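Local coordinates for putative molybdenum cofactor biosynthesis protein (Corynebacterium diphtheriae, PDB 2G2C) that probably takes part in molybdenum cofactor biosynthesis, with a fold expected to bind molybdopterin, at residues Gly125-Gly128 and His132-Leu135; Glu60-Ala65 and Arg71-Ala76; Val137-Ser142 and Thr147-Val152. All coordinates share one frame; numbering follows the deposited sequence.

How the interactions relate
The three contacts follow one another along the chain without nesting or crossing. Interaction 2 comes first: after the helix 55-67, a short turn returns the chain into strand 72-76, which packs against the helix it has just left. Interaction 1 then closes the loop between strands 124-126 and 135-139, an antiparallel hairpin. Interaction 3 follows directly, where strand 135-139 leaves the sheet and helix 143-153 folds back over it. All three share one mixed sheet. R71 joins interactions 1 and 2, its O accepting from L135 N and its NE reaching A133 O. T75 joins interactions 2 and 3 through A139 N and the side chain of N138.

Interaction 1 of 3, residues Gly125-Gly128 and His132-Leu135; sequences GVTG and HAAL
The carbonyl oxygen of A134 is met by a hydrogen bond and a CA-H contact from adjacent residues. T127 N donates to A134 O at 2.8 Å, lying in the carbonyl plane with a C=O...N angle of 159°, and the CA-H of V126 adds a weaker contact, V126 CA to A134 O being 3.1 Å. T127 and A134 are tied a second time, because A134 N gives its hydrogen to T127 OG1 at 2.9 Å in an almost perfectly straight bond (178°). In a regular antiparallel ladder a backbone carbonyl would accept that hydrogen; here the chain turns at T127, its own carbonyl swings away, and the threonine hydroxyl takes over. A chi1 of 63° sets OG1 between the backbone N and the carbonyl carbon and places it in line with the N-H of A134. Threonine suits the spot, offering an acceptor on a short, branched stem.

Farther from the turn, V126 and L135 form a non-hydrogen-bonded antiparallel pair with their side chains on the same face of the sheet. V126 CG1 meets L135 CD1 at 4.0 Å, and that leucine methyl also lies 3.5 Å from G125 O. At the loop end the small methyl of A133 fits closely against the bare backbone of G128, A133 CB standing 3.3 Å from G128 O, a buried oxygen with no polar partner. The hairpin face bearing V126 and L135 lies under helix 157-165, with V126 and A133 on L164 and L135 on I157 and I160, while strands 72-76 and 97-98 continue the sheet beyond the two hairpin strands.

Interaction 2 of 3, residues Glu60-Ala65 and Arg71-Ala76; sequences EAIATA and RFIITA
I73 points from its strand straight at helix 55-67, and its outermost methyl, CD1, settles between two residues one helical turn apart, I62 and A65. The two isoleucines meet at a slant rather than end on: CD1 of I73 approaches the branch methyl CG2 of I62 at 4.2 Å, while the longer arm of I62, CG1 and CD1, leads away from that methyl. A65 is met more directly. Its CB points at the strand and comes within 3.8 Å of I73 CD1, and the main chain joins in, I62 O being 4.0 Å from the same methyl.

What carries I73 CD1 so far is an extended outer torsion (chi2 175°), which stretches CG1 and CD1 out from the strand toward the helix. On the helix, I62 sets CG2 opposite its backbone N (chi1 -66°), the orientation that turns this methyl to I73. The residue types match their places: alanine lets the helix come close, with A65 CA and I73 CA 7.5 Å apart, and the branched isoleucines give this buried interface broad apolar surfaces.

The arrangement belongs to a beta-alpha-beta crossover, in which helix 55-67 links the parallel strands 42-51 and 72-76 and passes over strand 5-13 between them. A65 and I73 therefore also touch A9 and I11 of strand 5-13, and I62 reaches I136 of strand 135-139 and T91 of helix 87-92; F72 and I74, facing the other way, pack on helix 26-34.

Interaction 3 of 3, residues Val137-Ser142 and Thr147-Val152; sequences VNAPSS and TDTWAV
A strand-to-helix unit of the alpha/beta fold folds back on itself here: strand 135-139 leaves the sheet through P140-S142, and T149 of helix 143-153 returns over the strand. T149 carries the whole contact. Its methyl meets V137 tip to tip, V137 CG1 to T149 CG2 being a snug 3.5 Å. With chi1 at -69° that methyl stands opposite the backbone N, and the hydroxyl is turned toward the strand's end, where T149 OG1 lies 3.7 Å from P140 CD and 4.1 Å from A139 CB. The same hydroxyl bonds back to G145 O within its helix. A water links the two segments, giving a hydrogen to N138 O at 2.7 Å and bonding T149 OG1 at 3.0 Å. Threonine suits this border: its methyl meets the valine while its hydroxyl is satisfied by G145 O and the water.

At the turn S142 is the N-cap, its OG bonded to G145 N, and a bound sodium ion lies about 4 Å from the side chain of P140. The helix also packs on helix 26-34 through W150 and on helix 100-109 through V152, while V137 also packs on F72 and I74 of the adjacent parallel strand 72-76.

Interaction 1 of 3, residues Gly125-Gly128 and His132-Leu135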
ATOM      1  N   GLY A 125       5.167  -6.573   0.544  1.00 10.27           N
ATOM      2  CA  GLY A 125       6.438  -7.098   0.034  1.00 10.28           C
ATOM      3  C   GLY A 125       7.341  -6.008  -0.438  1.00 10.09           C
ATOM      4  O   GLY A 125       6.909  -4.836  -0.502  1.00 10.26           O
ATOM      5  N   VAL A 126       8.568  -6.380  -0.836  1.00  9.84           N
ATOM      6  CA  VAL A 126       9.484  -5.355  -1.393  1.00  9.99           C
ATOM      7  C   VAL A 126       9.824  -5.678  -2.839  1.00  9.74           C
ATOM      8  O   VAL A 126       9.725  -6.834  -3.252  1.00 10.79           O
ATOM      9  CB  VAL A 126      10.813  -5.251  -0.568  1.00  9.72           C
ATOM     10  CG1 VAL A 126      10.556  -4.750   0.841  1.00 10.95           C
ATOM     11  CG2 VAL A 126      11.533  -6.588  -0.477  1.00 11.66           C
ATOM     12  N   THR A 127      10.220  -4.641  -3.598  1.00  9.16           N
ATOM     13  CA  THR A 127      10.433  -4.807  -5.040  1.00 10.13           C
ATOM     14  C   THR A 127      11.870  -5.166  -5.388  1.00 11.06           C
ATOM     15  O   THR A 127      12.194  -5.371  -6.551  1.00 12.03           O
ATOM     16  CB  THR A 127      10.081  -3.549  -5.832  1.00 10.60           C
ATOM     17  OG1 THR A 127      10.964  -2.511  -5.392  1.00 11.69           O
ATOM     18  CG2 THR A 127       8.585  -3.189  -5.643  1.00 10.19           C
ATOM     19  N   GLY A 128      12.712  -5.282  -4.378  1.00 10.74           N
ATOM     20  CA  GLY A 128      14.143  -5.573  -4.562  1.00 12.25           C
ATOM     21  C   GLY A 128      14.779  -5.673  -3.203  1.00 12.65           C
ATOM     22  O   GLY A 128      14.077  -5.649  -2.167  1.00 12.58           O
ATOM     23  N   HIS A 132      17.349   1.019  -3.717  1.00 13.51           N
ATOM     24  CA  HIS A 132      16.383   1.491  -4.693  1.00 13.98           C
ATOM     25  C   HIS A 132      15.038   0.772  -4.539  1.00 13.47           C
ATOM     26  O   HIS A 132      14.055   1.160  -5.188  1.00 14.86           O
ATOM     27  CB  HIS A 132      16.910   1.303  -6.103  1.00 14.67           C
ATOM     28  CG  HIS A 132      17.906   2.350  -6.499  1.00 19.02           C
ATOM     29  ND1 HIS A 132      17.989   2.862  -7.779  1.00 24.36           N
ATOM     30  CD2 HIS A 132      18.839   3.003  -5.761  1.00 21.33           C
ATOM     31  CE1 HIS A 132      18.944   3.777  -7.812  1.00 23.99           C
ATOM     32  NE2 HIS A 132      19.478   3.878  -6.604  1.00 22.38           N
ATOM     33  N   ALA A 133      14.999  -0.261  -3.700  1.00 12.48           N
ATOM     34  CA  ALA A 133      13.790  -1.103  -3.598  1.00 11.46           C
ATOM     35  C   ALA A 133      12.682  -0.353  -2.873  1.00 11.78           C
ATOM     36  O   ALA A 133      12.979   0.477  -2.015  1.00 12.43           O
ATOM     37  CB  ALA A 133      14.106  -2.412  -2.875  1.00 13.11           C
ATOM     38  N   ALA A 134      11.434  -0.657  -3.232  1.00 11.16           N
ATOM     39  CA  ALA A 134      10.277  -0.075  -2.574  1.00 10.02           C
ATOM     40  C   ALA A 134       9.534  -1.135  -1.759  1.00 11.37           C
ATOM     41  O   ALA A 134       9.584  -2.327  -2.083  1.00 10.93           O
ATOM     42  CB  ALA A 134       9.339   0.522  -3.593  1.00 11.45           C
ATOM     43  N   LEU A 135       8.867  -0.682  -0.707  1.00 10.45           N
ATOM     44  CA  LEU A 135       7.949  -1.503   0.075  1.00 10.89           C
ATOM     45  C   LEU A 135       6.520  -1.193  -0.369  1.00  9.63           C
ATOM     46  O   LEU A 135       6.154  -0.020  -0.430  1.00 10.95           O
ATOM     47  CB  LEU A 135       8.078  -1.114   1.536  1.00 11.64           C
ATOM     48  CG  LEU A 135       7.082  -1.740   2.511  1.00 11.06           C
ATOM     49  CD1 LEU A 135       7.298  -3.276   2.644  1.00 12.11           C
ATOM     50  CD2 LEU A 135       7.237  -1.037   3.870  1.00 13.58           C
TER

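Interaction 2 of 3, residues Glu60-Ala65 and Arg71-Ala76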
ATOM      1  N   GLU A  60      -0.918  -0.055 -13.400  1.00 11.45           N
ATOM      2  CA  GLU A  60      -0.463   1.227 -13.961  1.00 12.62           C
ATOM      3  C   GLU A  60      -0.123   2.199 -12.838  1.00 12.07           C
ATOM      4  O   GLU A  60       0.885   2.889 -12.889  1.00 12.00           O
ATOM      5  CB  GLU A  60      -1.539   1.820 -14.852  1.00 13.89           C
ATOM      6  CG  GLU A  60      -1.188   3.142 -15.420  1.00 17.90           C
ATOM      7  CD  GLU A  60      -2.301   3.700 -16.284  1.00 25.44           C
ATOM      8  OE1 GLU A  60      -3.518   3.609 -15.899  1.00 25.90           O
ATOM      9  OE2 GLU A  60      -1.957   4.228 -17.363  1.00 27.25           O
ATOM     10  N   ALA A  61      -0.986   2.266 -11.820  1.00 11.36           N
ATOM     11  CA  ALA A  61      -0.727   3.165 -10.689  1.00 11.73           C
ATOM     12  C   ALA A  61       0.557   2.825  -9.907  1.00 10.64           C
ATOM     13  O   ALA A  61       1.309   3.725  -9.498  1.00 12.68           O
ATOM     14  CB  ALA A  61      -1.938   3.206  -9.768  1.00 11.67           C
ATOM     15  N   ILE A  62       0.799   1.519  -9.674  1.00 10.27           N
ATOM     16  CA  ILE A  62       2.009   1.144  -8.967  1.00  9.66           C
ATOM     17  C   ILE A  62       3.268   1.426  -9.796  1.00 10.28           C
ATOM     18  O   ILE A  62       4.255   1.964  -9.269  1.00 11.33           O
ATOM     19  CB  ILE A  62       1.968  -0.346  -8.554  1.00  9.26           C
ATOM     20  CG1 ILE A  62       0.853  -0.570  -7.505  1.00 11.51           C
ATOM     21  CG2 ILE A  62       3.293  -0.760  -7.988  1.00 11.39           C
ATOM     22  CD1 ILE A  62       0.628  -2.068  -7.109  1.00 11.30           C
ATOM     23  N   ALA A  63       3.246   1.023 -11.072  1.00 10.67           N
ATOM     24  CA  ALA A  63       4.406   1.204 -11.940  1.00 11.23           C
ATOM     25  C   ALA A  63       4.717   2.718 -12.044  1.00 11.95           C
ATOM     26  O   ALA A  63       5.883   3.135 -12.014  1.00 11.71           O
ATOM     27  CB  ALA A  63       4.128   0.646 -13.316  1.00 12.15           C
ATOM     28  N   THR A  64       3.676   3.542 -12.172  1.00 11.72           N
ATOM     29  CA  THR A  64       3.877   4.990 -12.221  1.00 12.63           C
ATOM     30  C   THR A  64       4.529   5.523 -10.934  1.00 12.32           C
ATOM     31  O   THR A  64       5.487   6.316 -10.966  1.00 13.63           O
ATOM     32  CB  THR A  64       2.550   5.709 -12.508  1.00 13.90           C
ATOM     33  OG1 THR A  64       2.117   5.378 -13.839  1.00 15.56           O
ATOM     34  CG2 THR A  64       2.733   7.195 -12.373  1.00 13.17           C
ATOM     35  N   ALA A  65       3.999   5.105  -9.783  1.00 11.32           N
ATOM     36  CA  ALA A  65       4.603   5.576  -8.541  1.00 11.76           C
ATOM     37  C   ALA A  65       6.069   5.141  -8.405  1.00 11.73           C
ATOM     38  O   ALA A  65       6.924   5.924  -7.966  1.00 12.58           O
ATOM     39  CB  ALA A  65       3.804   5.102  -7.354  1.00 12.47           C
ATOM     40  N   ARG A  71       9.357   4.959  -2.713  1.00 11.27           N
ATOM     41  CA  ARG A  71       9.911   3.775  -2.047  1.00 11.51           C
ATOM     42  C   ARG A  71       8.941   3.139  -1.037  1.00 12.00           C
ATOM     43  O   ARG A  71       9.217   2.090  -0.499  1.00 11.38           O
ATOM     44  CB  ARG A  71      11.284   4.046  -1.428  1.00 12.90           C
ATOM     45  CG  ARG A  71      12.329   4.369  -2.516  1.00 13.13           C
ATOM     46  CD  ARG A  71      13.714   4.321  -1.919  1.00 13.36           C
ATOM     47  NE  ARG A  71      14.075   2.992  -1.421  1.00 13.10           N
ATOM     48  CZ  ARG A  71      14.936   2.760  -0.429  1.00 13.39           C
ATOM     49  NH1 ARG A  71      15.595   3.782   0.168  1.00 13.96           N
ATOM     50  NH2 ARG A  71      15.142   1.492  -0.036  1.00 14.56           N
ATOM     51  N   PHE A  72       7.799   3.802  -0.810  1.00 10.83           N
ATOM     52  CA  PHE A  72       6.756   3.241   0.042  1.00 10.80           C
ATOM     53  C   PHE A  72       5.465   3.513  -0.686  1.00 11.67           C
ATOM     54  O   PHE A  72       5.166   4.670  -0.992  1.00 11.53           O
ATOM     55  CB  PHE A  72       6.748   3.896   1.431  1.00 10.98           C
ATOM     56  CG  PHE A  72       5.608   3.433   2.289  1.00 12.97           C
ATOM     57  CD1 PHE A  72       5.431   2.086   2.557  1.00 14.18           C
ATOM     58  CD2 PHE A  72       4.674   4.326   2.807  1.00 16.52           C
ATOM     59  CE1 PHE A  72       4.355   1.630   3.343  1.00 13.92           C
ATOM     60  CE2 PHE A  72       3.587   3.858   3.589  1.00 18.47           C
ATOM     61  CZ  PHE A  72       3.447   2.533   3.863  1.00 14.53           C
ATOM     62  N   ILE A  73       4.743   2.451  -1.034  1.00 10.26           N
ATOM     63  CA  ILE A  73       3.485   2.576  -1.735  1.00 10.72           C
ATOM     64  C   ILE A  73       2.459   1.855  -0.923  1.00 11.31           C
ATOM     65  O   ILE A  73       2.652   0.671  -0.600  1.00 10.94           O
ATOM     66  CB  ILE A  73       3.581   1.919  -3.144  1.00 10.62           C
ATOM     67  CG1 ILE A  73       4.638   2.653  -3.982  1.00 11.75           C
ATOM     68  CG2 ILE A  73       2.204   1.928  -3.817  1.00 11.72           C
ATOM     69  CD1 ILE A  73       4.922   2.036  -5.373  1.00 12.31           C
ATOM     70  N   ILE A  74       1.383   2.559  -0.565  1.00 10.62           N
ATOM     71  CA  ILE A  74       0.300   1.899   0.182  1.00 10.52           C
ATOM     72  C   ILE A  74      -0.984   2.014  -0.655  1.00 11.29           C
ATOM     73  O   ILE A  74      -1.316   3.096  -1.126  1.00 10.96           O
ATOM     74  CB  ILE A  74       0.157   2.450   1.612  1.00 11.15           C
ATOM     75  CG1 ILE A  74      -0.924   1.632   2.377  1.00 12.74           C
ATOM     76  CG2 ILE A  74      -0.137   3.929   1.596  1.00 13.26           C
ATOM     77  CD1 ILE A  74      -0.723   1.597   3.902  1.00 14.97           C
ATOM     78  N   THR A  75      -1.651   0.878  -0.865  1.00 10.95           N
ATOM     79  CA  THR A  75      -2.923   0.850  -1.584  1.00 11.26           C
ATOM     80  C   THR A  75      -4.035   0.642  -0.545  1.00 11.76           C
ATOM     81  O   THR A  75      -3.809   0.061   0.533  1.00 11.36           O
ATOM     82  CB  THR A  75      -2.988  -0.293  -2.626  1.00 12.14           C
ATOM     83  OG1 THR A  75      -2.920  -1.581  -1.981  1.00 12.43           O
ATOM     84  CG2 THR A  75      -1.807  -0.177  -3.621  1.00 11.92           C
ATOM     85  N   ALA A  76      -5.241   1.085  -0.891  1.00 10.67           N
ATOM     86  CA  ALA A  76      -6.398   0.854  -0.017  1.00 10.36           C
ATOM     87  C   ALA A  76      -7.505   0.384  -0.902  1.00 10.53           C
ATOM     88  O   ALA A  76      -7.949   1.161  -1.755  1.00 11.89           O
ATOM     89  CB  ALA A  76      -6.782   2.178   0.716  1.00 10.43           C
TER

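Interaction 3 of 3, residues Val137-Ser142 and Thr147-Val152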
ATOM      1  N   VAL A 137       2.421  -2.058   0.350  1.00  9.62           N
ATOM      2  CA  VAL A 137       1.508  -2.604   1.372  1.00 10.50           C
ATOM      3  C   VAL A 137       0.098  -2.435   0.848  1.00 10.15           C
ATOM      4  O   VAL A 137      -0.294  -1.322   0.471  1.00 11.33           O
ATOM      5  CB  VAL A 137       1.637  -1.788   2.697  1.00 11.36           C
ATOM      6  CG1 VAL A 137       0.521  -2.131   3.700  1.00 12.94           C
ATOM      7  CG2 VAL A 137       2.998  -2.002   3.329  1.00 11.99           C
ATOM      8  N   ASN A 138      -0.656  -3.541   0.816  1.00  9.50           N
ATOM      9  CA  ASN A 138      -2.092  -3.499   0.458  1.00  9.57           C
ATOM     10  C   ASN A 138      -2.937  -3.427   1.720  1.00 11.62           C
ATOM     11  O   ASN A 138      -2.938  -4.385   2.514  1.00 12.54           O
ATOM     12  CB  ASN A 138      -2.533  -4.792  -0.247  1.00 10.49           C
ATOM     13  CG  ASN A 138      -1.838  -5.053  -1.569  1.00 10.91           C
ATOM     14  OD1 ASN A 138      -1.775  -6.209  -1.964  1.00 12.37           O
ATOM     15  ND2 ASN A 138      -1.397  -4.012  -2.280  1.00  9.34           N
ATOM     16  N   ALA A 139      -3.649  -2.311   1.917  1.00 10.40           N
ATOM     17  CA  ALA A 139      -4.637  -2.233   3.002  1.00 11.88           C
ATOM     18  C   ALA A 139      -6.058  -2.429   2.490  1.00 12.07           C
ATOM     19  O   ALA A 139      -6.334  -2.243   1.313  1.00 11.37           O
ATOM     20  CB  ALA A 139      -4.538  -0.877   3.701  1.00 10.54           C
ATOM     21  N   PRO A 140      -6.979  -2.826   3.377  1.00 13.05           N
ATOM     22  CA  PRO A 140      -8.397  -2.864   2.991  1.00 13.32           C
ATOM     23  C   PRO A 140      -8.953  -1.464   2.717  1.00 13.13           C
ATOM     24  O   PRO A 140      -8.259  -0.467   2.970  1.00 12.94           O
ATOM     25  CB  PRO A 140      -9.099  -3.475   4.221  1.00 14.93           C
ATOM     26  CG  PRO A 140      -7.963  -4.146   5.019  1.00 15.42           C
ATOM     27  CD  PRO A 140      -6.741  -3.283   4.762  1.00 14.90           C
ATOM     28  N   SER A 141     -10.197  -1.416   2.239  1.00 13.63           N
ATOM     29  CA  SER A 141     -10.823  -0.132   1.944  0.50 13.67           C
ATOM     30  C   SER A 141     -11.256   0.596   3.219  1.00 14.20           C
ATOM     31  O   SER A 141     -11.309   1.823   3.243  1.00 15.70           O
ATOM     32  CB  SER A 141     -12.055  -0.334   1.070  0.50 13.71           C
ATOM     33  OG  SER A 141     -12.928  -1.270   1.679  0.50 12.80           O
ATOM     34  N   SER A 142     -11.572  -0.179   4.255  1.00 14.14           N
ATOM     35  CA  SER A 142     -12.152   0.407   5.472  1.00 14.26           C
ATOM     36  C   SER A 142     -11.143   1.161   6.314  1.00 14.56           C
ATOM     37  O   SER A 142      -9.969   0.788   6.415  1.00 14.44           O
ATOM     38  CB  SER A 142     -12.814  -0.699   6.304  1.00 15.09           C
ATOM     39  OG  SER A 142     -11.833  -1.454   6.966  1.00 15.43           O
ATOM     40  N   THR A 147      -6.211   1.267   9.712  1.00 12.07           N
ATOM     41  CA  THR A 147      -5.516   1.538  10.988  1.00 13.08           C
ATOM     42  C   THR A 147      -4.850   0.286  11.569  1.00 12.94           C
ATOM     43  O   THR A 147      -3.779   0.371  12.192  1.00 13.51           O
ATOM     44  CB  THR A 147      -6.446   2.186  12.045  1.00 13.22           C
ATOM     45  OG1 THR A 147      -7.477   1.276  12.420  1.00 13.75           O
ATOM     46  CG2 THR A 147      -7.053   3.476  11.485  1.00 13.62           C
ATOM     47  N   ASP A 148      -5.465  -0.875  11.367  1.00 14.29           N
ATOM     48  CA  ASP A 148      -4.869  -2.146  11.791  1.00 14.86           C
ATOM     49  C   ASP A 148      -3.618  -2.484  10.953  1.00 14.48           C
ATOM     50  O   ASP A 148      -2.594  -2.950  11.487  1.00 16.26           O
ATOM     51  CB  ASP A 148      -5.882  -3.279  11.711  1.00 16.75           C
ATOM     52  CG  ASP A 148      -6.878  -3.261  12.863  1.00 18.72           C
ATOM     53  OD1 ASP A 148      -6.620  -2.633  13.922  1.00 22.80           O
ATOM     54  OD2 ASP A 148      -7.951  -3.876  12.687  1.00 23.02           O
ATOM     55  N   THR A 149      -3.696  -2.231   9.652  1.00 13.18           N
ATOM     56  CA  THR A 149      -2.518  -2.462   8.810  1.00 13.28           C
ATOM     57  C   THR A 149      -1.388  -1.554   9.262  1.00 13.63           C
ATOM     58  O   THR A 149      -0.248  -1.989   9.442  1.00 13.67           O
ATOM     59  CB  THR A 149      -2.867  -2.203   7.325  1.00 12.61           C
ATOM     60  OG1 THR A 149      -3.761  -3.243   6.903  1.00 14.41           O
ATOM     61  CG2 THR A 149      -1.625  -2.165   6.467  1.00 14.34           C
ATOM     62  N   TRP A 150      -1.719  -0.271   9.465  1.00 11.90           N
ATOM     63  CA  TRP A 150      -0.732   0.715   9.858  1.00 12.87           C
ATOM     64  C   TRP A 150      -0.086   0.362  11.200  1.00 12.80           C
ATOM     65  O   TRP A 150       1.119   0.536  11.393  1.00 12.78           O
ATOM     66  CB  TRP A 150      -1.378   2.112   9.933  1.00 13.24           C
ATOM     67  CG  TRP A 150      -0.338   3.124  10.045  1.00 12.62           C
ATOM     68  CD1 TRP A 150       0.089   3.760  11.196  1.00 14.52           C
ATOM     69  CD2 TRP A 150       0.469   3.634   8.979  1.00 13.62           C
ATOM     70  NE1 TRP A 150       1.070   4.641  10.888  1.00 15.58           N
ATOM     71  CE2 TRP A 150       1.338   4.587   9.544  1.00 14.20           C
ATOM     72  CE3 TRP A 150       0.537   3.375   7.598  1.00 15.93           C
ATOM     73  CZ2 TRP A 150       2.281   5.294   8.781  1.00 15.11           C
ATOM     74  CZ3 TRP A 150       1.462   4.091   6.819  1.00 17.01           C
ATOM     75  CH2 TRP A 150       2.325   5.033   7.423  1.00 16.24           C
ATOM     76  N   ALA A 151      -0.889  -0.128  12.148  1.00 12.56           N
ATOM     77  CA  ALA A 151      -0.357  -0.488  13.464  1.00 12.76           C
ATOM     78  C   ALA A 151       0.744  -1.513  13.391  1.00 12.93           C
ATOM     79  O   ALA A 151       1.652  -1.531  14.227  1.00 13.22           O
ATOM     80  CB  ALA A 151      -1.485  -1.002  14.374  1.00 12.53           C
ATOM     81  N   VAL A 152       0.644  -2.409  12.415  1.00 12.63           N
ATOM     82  CA  VAL A 152       1.693  -3.425  12.249  1.00 14.66           C
ATOM     83  C   VAL A 152       2.880  -2.909  11.437  1.00 14.60           C
ATOM     84  O   VAL A 152       4.051  -3.172  11.764  1.00 16.06           O
ATOM     85  CB  VAL A 152       1.118  -4.693  11.621  1.00 14.44           C
ATOM     86  CG1 VAL A 152       2.260  -5.665  11.199  1.00 16.00           C
ATOM     87  CG2 VAL A 152       0.108  -5.356  12.601  1.00 14.66           C
TER
HETATM   88  O   HOH W   1      -3.165  -5.425   5.005  1.00 18.06           O